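PDB 1H80: iota-carrageenase from Alteromonas sp., which hydrolyses internal beta-1,4 linkages of iota-carrageenan, a sulfated galactan of red algal cell walls, with inversion of anomeric configuration. Local coordinates for residues Gly198-Phe204 against Gly231-Ala237. Numbering follows the deposited sequence.
Sequences GADNILF and GIRNIFA
Two successive coils of a right-handed parallel beta-helix stack in register, Gly198 beside Gly231 through Phe204 beside Ala237. Each segment runs extended, turns a corner at Asp200-Asn201 or Asn234 (both asparagines left-handed, phi/psi near 55/60°), and extends again; the 202-204 and 235-237 axes approach to 4.6 Å, parallel within 17°. Parallel ladders join both arms: Ala199 N to Gly231 O and Arg233 N to Ala199 O (both 2.9 Å), then Phe236 N to Ile202 O (3.0 Å) and Phe204 N to Phe236 O (2.8 Å). Inside the bend, Ile235 (chi1/chi2 m/m) pushes CD1 into the hollow between Ala199 CB and Ile202 CB, 4.0 Å from each, while its CG2 meets the Phe204 ring edge at CE2 (3.6 Å). On the opposite face, Arg233 folds back to grip Asp200 (NE to OD1 2.8 Å, NH2 to OD2 2.9 Å), whose OD2 also takes a hydrogen bond from Trp173 and salt-bridges Arg175. Strand 194-196 packs against Phe204, strand 177-185 pairs with 202-210, and strand 261-269 continues the stack beyond 235-237.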
ATOM      1  N   GLY A 198       3.548   8.697   6.171  1.00 14.09           N
ATOM      2  CA  GLY A 198       4.255   9.087   7.375  1.00 13.12           C
ATOM      3  C   GLY A 198       4.128   7.943   8.357  1.00 12.99           C
ATOM      4  O   GLY A 198       3.024   7.456   8.602  1.00 12.89           O
ATOM      5  N   ALA A 199       5.248   7.501   8.913  1.00 12.89           N
ATOM      6  CA  ALA A 199       5.208   6.393   9.855  1.00 12.93           C
ATOM      7  C   ALA A 199       6.528   6.202  10.575  1.00 13.79           C
ATOM      8  O   ALA A 199       7.599   6.426  10.015  1.00 14.37           O
ATOM      9  CB  ALA A 199       4.830   5.107   9.122  1.00 14.28           C
ATOM     10  N   ASP A 200       6.437   5.786  11.831  1.00 13.52           N
ATOM     11  CA  ASP A 200       7.614   5.522  12.638  1.00 13.78           C
ATOM     12  C   ASP A 200       7.376   4.255  13.435  1.00 13.01           C
ATOM     13  O   ASP A 200       6.350   4.116  14.094  1.00 13.93           O
ATOM     14  CB  ASP A 200       7.881   6.678  13.602  1.00 15.50           C
ATOM     15  CG  ASP A 200       8.573   7.847  12.937  1.00 18.19           C
ATOM     16  OD1 ASP A 200       9.802   7.769  12.717  1.00 20.11           O
ATOM     17  OD2 ASP A 200       7.887   8.842  12.629  1.00 20.39           O
ATOM     18  N   ASN A 201       8.317   3.324  13.343  1.00 12.91           N
ATOM     19  CA  ASN A 201       8.250   2.075  14.082  1.00 12.24           C
ATOM     20  C   ASN A 201       6.963   1.292  13.848  1.00 11.84           C
ATOM     21  O   ASN A 201       6.168   1.075  14.765  1.00 11.48           O
ATOM     22  CB  ASN A 201       8.422   2.355  15.574  1.00 13.55           C
ATOM     23  CG  ASN A 201       8.761   1.114  16.358  1.00 14.45           C
ATOM     24  OD1 ASN A 201       9.608   0.323  15.942  1.00 15.21           O
ATOM     25  ND2 ASN A 201       8.115   0.937  17.506  1.00 14.53           N
ATOM     26  N   ILE A 202       6.770   0.872  12.607  1.00 11.58           N
ATOM     27  CA  ILE A 202       5.601   0.090  12.239  1.00 11.64           C
ATOM     28  C   ILE A 202       6.087  -1.252  11.714  1.00 11.83           C
ATOM     29  O   ILE A 202       7.114  -1.328  11.034  1.00 12.01           O
ATOM     30  CB  ILE A 202       4.782   0.773  11.118  1.00 11.46           C
ATOM     31  CG1 ILE A 202       4.425   2.210  11.516  1.00 13.35           C
ATOM     32  CG2 ILE A 202       3.531  -0.046  10.817  1.00 12.38           C
ATOM     33  CD1 ILE A 202       3.555   2.325  12.753  1.00 13.60           C
ATOM     34  N   LEU A 203       5.364  -2.310  12.058  1.00 11.11           N
ATOM     35  CA  LEU A 203       5.686  -3.647  11.587  1.00 11.23           C
ATOM     36  C   LEU A 203       4.569  -4.076  10.649  1.00 11.03           C
ATOM     37  O   LEU A 203       3.398  -4.055  11.026  1.00 11.77           O
ATOM     38  CB  LEU A 203       5.784  -4.636  12.755  1.00 11.40           C
ATOM     39  CG  LEU A 203       5.828  -6.116  12.347  1.00 11.63           C
ATOM     40  CD1 LEU A 203       7.076  -6.398  11.521  1.00 11.81           C
ATOM     41  CD2 LEU A 203       5.805  -6.991  13.591  1.00 13.31           C
ATOM     42  N   PHE A 204       4.937  -4.422   9.418  1.00 11.15           N
ATOM     43  CA  PHE A 204       3.993  -4.892   8.401  1.00 11.06           C
ATOM     44  C   PHE A 204       4.311  -6.371   8.248  1.00 11.10           C
ATOM     45  O   PHE A 204       5.448  -6.739   7.952  1.00 12.56           O
ATOM     46  CB  PHE A 204       4.231  -4.167   7.077  1.00 11.21           C
ATOM     47  CG  PHE A 204       3.914  -2.703   7.126  1.00 10.69           C
ATOM     48  CD1 PHE A 204       2.598  -2.264   7.031  1.00 11.91           C
ATOM     49  CD2 PHE A 204       4.925  -1.762   7.275  1.00 11.86           C
ATOM     50  CE1 PHE A 204       2.292  -0.907   7.083  1.00 11.95           C
ATOM     51  CE2 PHE A 204       4.631  -0.397   7.328  1.00 11.76           C
ATOM     52  CZ  PHE A 204       3.310   0.029   7.232  1.00 12.62           C
ATOM     53  N   GLY A 231       7.225  11.225   6.070  1.00 12.49           N
ATOM     54  CA  GLY A 231       8.143  10.183   5.657  1.00 12.79           C
ATOM     55  C   GLY A 231       8.071   9.008   6.611  1.00 12.92           C
ATOM     56  O   GLY A 231       7.378   9.067   7.629  1.00 12.83           O
ATOM     57  N   ILE A 232       8.800   7.944   6.295  1.00 12.41           N
ATOM     58  CA  ILE A 232       8.793   6.759   7.134  1.00 13.50           C
ATOM     59  C   ILE A 232      10.191   6.417   7.628  1.00 13.60           C
ATOM     60  O   ILE A 232      11.177   6.596   6.916  1.00 14.61           O
ATOM     61  CB  ILE A 232       8.181   5.544   6.383  1.00 13.69           C
ATOM     62  CG1 ILE A 232       9.101   5.081   5.253  1.00 13.91           C
ATOM     63  CG2 ILE A 232       6.820   5.929   5.810  1.00 13.10           C
ATOM     64  CD1 ILE A 232       8.548   3.877   4.481  1.00 16.09           C
ATOM     65  N   ARG A 233      10.263   5.938   8.866  1.00 13.79           N
ATOM     66  CA  ARG A 233      11.528   5.575   9.490  1.00 14.09           C
ATOM     67  C   ARG A 233      11.337   4.365  10.383  1.00 14.68           C
ATOM     68  O   ARG A 233      10.276   4.191  10.981  1.00 14.94           O
ATOM     69  CB  ARG A 233      12.045   6.722  10.359  1.00 14.10           C
ATOM     70  CG  ARG A 233      12.552   7.941   9.613  1.00 14.90           C
ATOM     71  CD  ARG A 233      12.400   9.171  10.495  1.00 16.04           C
ATOM     72  NE  ARG A 233      10.986   9.391  10.768  1.00 15.21           N
ATOM     73  CZ  ARG A 233      10.131   9.885   9.879  1.00 15.18           C
ATOM     74  NH1 ARG A 233      10.556  10.230   8.669  1.00 15.27           N
ATOM     75  NH2 ARG A 233       8.846   9.987  10.182  1.00 14.60           N
ATOM     76  N   ASN A 234      12.377   3.545  10.477  1.00 15.43           N
ATOM     77  CA  ASN A 234      12.359   2.361  11.320  1.00 15.96           C
ATOM     78  C   ASN A 234      11.148   1.493  11.048  1.00 15.78           C
ATOM     79  O   ASN A 234      10.361   1.173  11.943  1.00 15.93           O
ATOM     80  CB  ASN A 234      12.413   2.787  12.782  1.00 19.58           C
ATOM     81  CG  ASN A 234      13.614   3.663  13.073  1.00 22.10           C
ATOM     82  OD1 ASN A 234      14.753   3.274  12.809  1.00 25.85           O
ATOM     83  ND2 ASN A 234      13.370   4.853  13.608  1.00 25.01           N
ATOM     84  N   ILE A 235      11.017   1.115   9.785  1.00 14.57           N
ATOM     85  CA  ILE A 235       9.922   0.277   9.343  1.00 13.41           C
ATOM     86  C   ILE A 235      10.431  -1.148   9.194  1.00 13.43           C
ATOM     87  O   ILE A 235      11.554  -1.374   8.739  1.00 13.14           O
ATOM     88  CB  ILE A 235       9.383   0.755   7.978  1.00 14.13           C
ATOM     89  CG1 ILE A 235       8.911   2.207   8.085  1.00 14.49           C
ATOM     90  CG2 ILE A 235       8.266  -0.163   7.501  1.00 14.69           C
ATOM     91  CD1 ILE A 235       7.843   2.448   9.148  1.00 15.38           C
ATOM     92  N   PHE A 236       9.609  -2.105   9.605  1.00 12.59           N
ATOM     93  CA  PHE A 236       9.954  -3.509   9.491  1.00 12.93           C
ATOM     94  C   PHE A 236       8.830  -4.220   8.773  1.00 12.96           C
ATOM     95  O   PHE A 236       7.660  -3.945   9.012  1.00 12.79           O
ATOM     96  CB  PHE A 236      10.166  -4.141  10.869  1.00 14.07           C
ATOM     97  CG  PHE A 236      11.405  -3.663  11.560  1.00 15.22           C
ATOM     98  CD1 PHE A 236      11.431  -2.430  12.201  1.00 17.06           C
ATOM     99  CD2 PHE A 236      12.561  -4.434  11.538  1.00 17.09           C
ATOM    100  CE1 PHE A 236      12.597  -1.968  12.811  1.00 17.67           C
ATOM    101  CE2 PHE A 236      13.732  -3.983  12.143  1.00 18.45           C
ATOM    102  CZ  PHE A 236      13.748  -2.747  12.780  1.00 19.10           C
ATOM    103  N   ALA A 237       9.195  -5.125   7.880  1.00 12.97           N
ATOM    104  CA  ALA A 237       8.206  -5.872   7.127  1.00 13.14           C
ATOM    105  C   ALA A 237       8.658  -7.308   7.017  1.00 13.70           C
ATOM    106  O   ALA A 237       9.851  -7.585   6.885  1.00 14.57           O
ATOM    107  CB  ALA A 237       8.029  -5.268   5.743  1.00 12.99           C
TER
HETATM  108  O   HOH W   1      11.403   6.218  14.278  1.00 26.40           O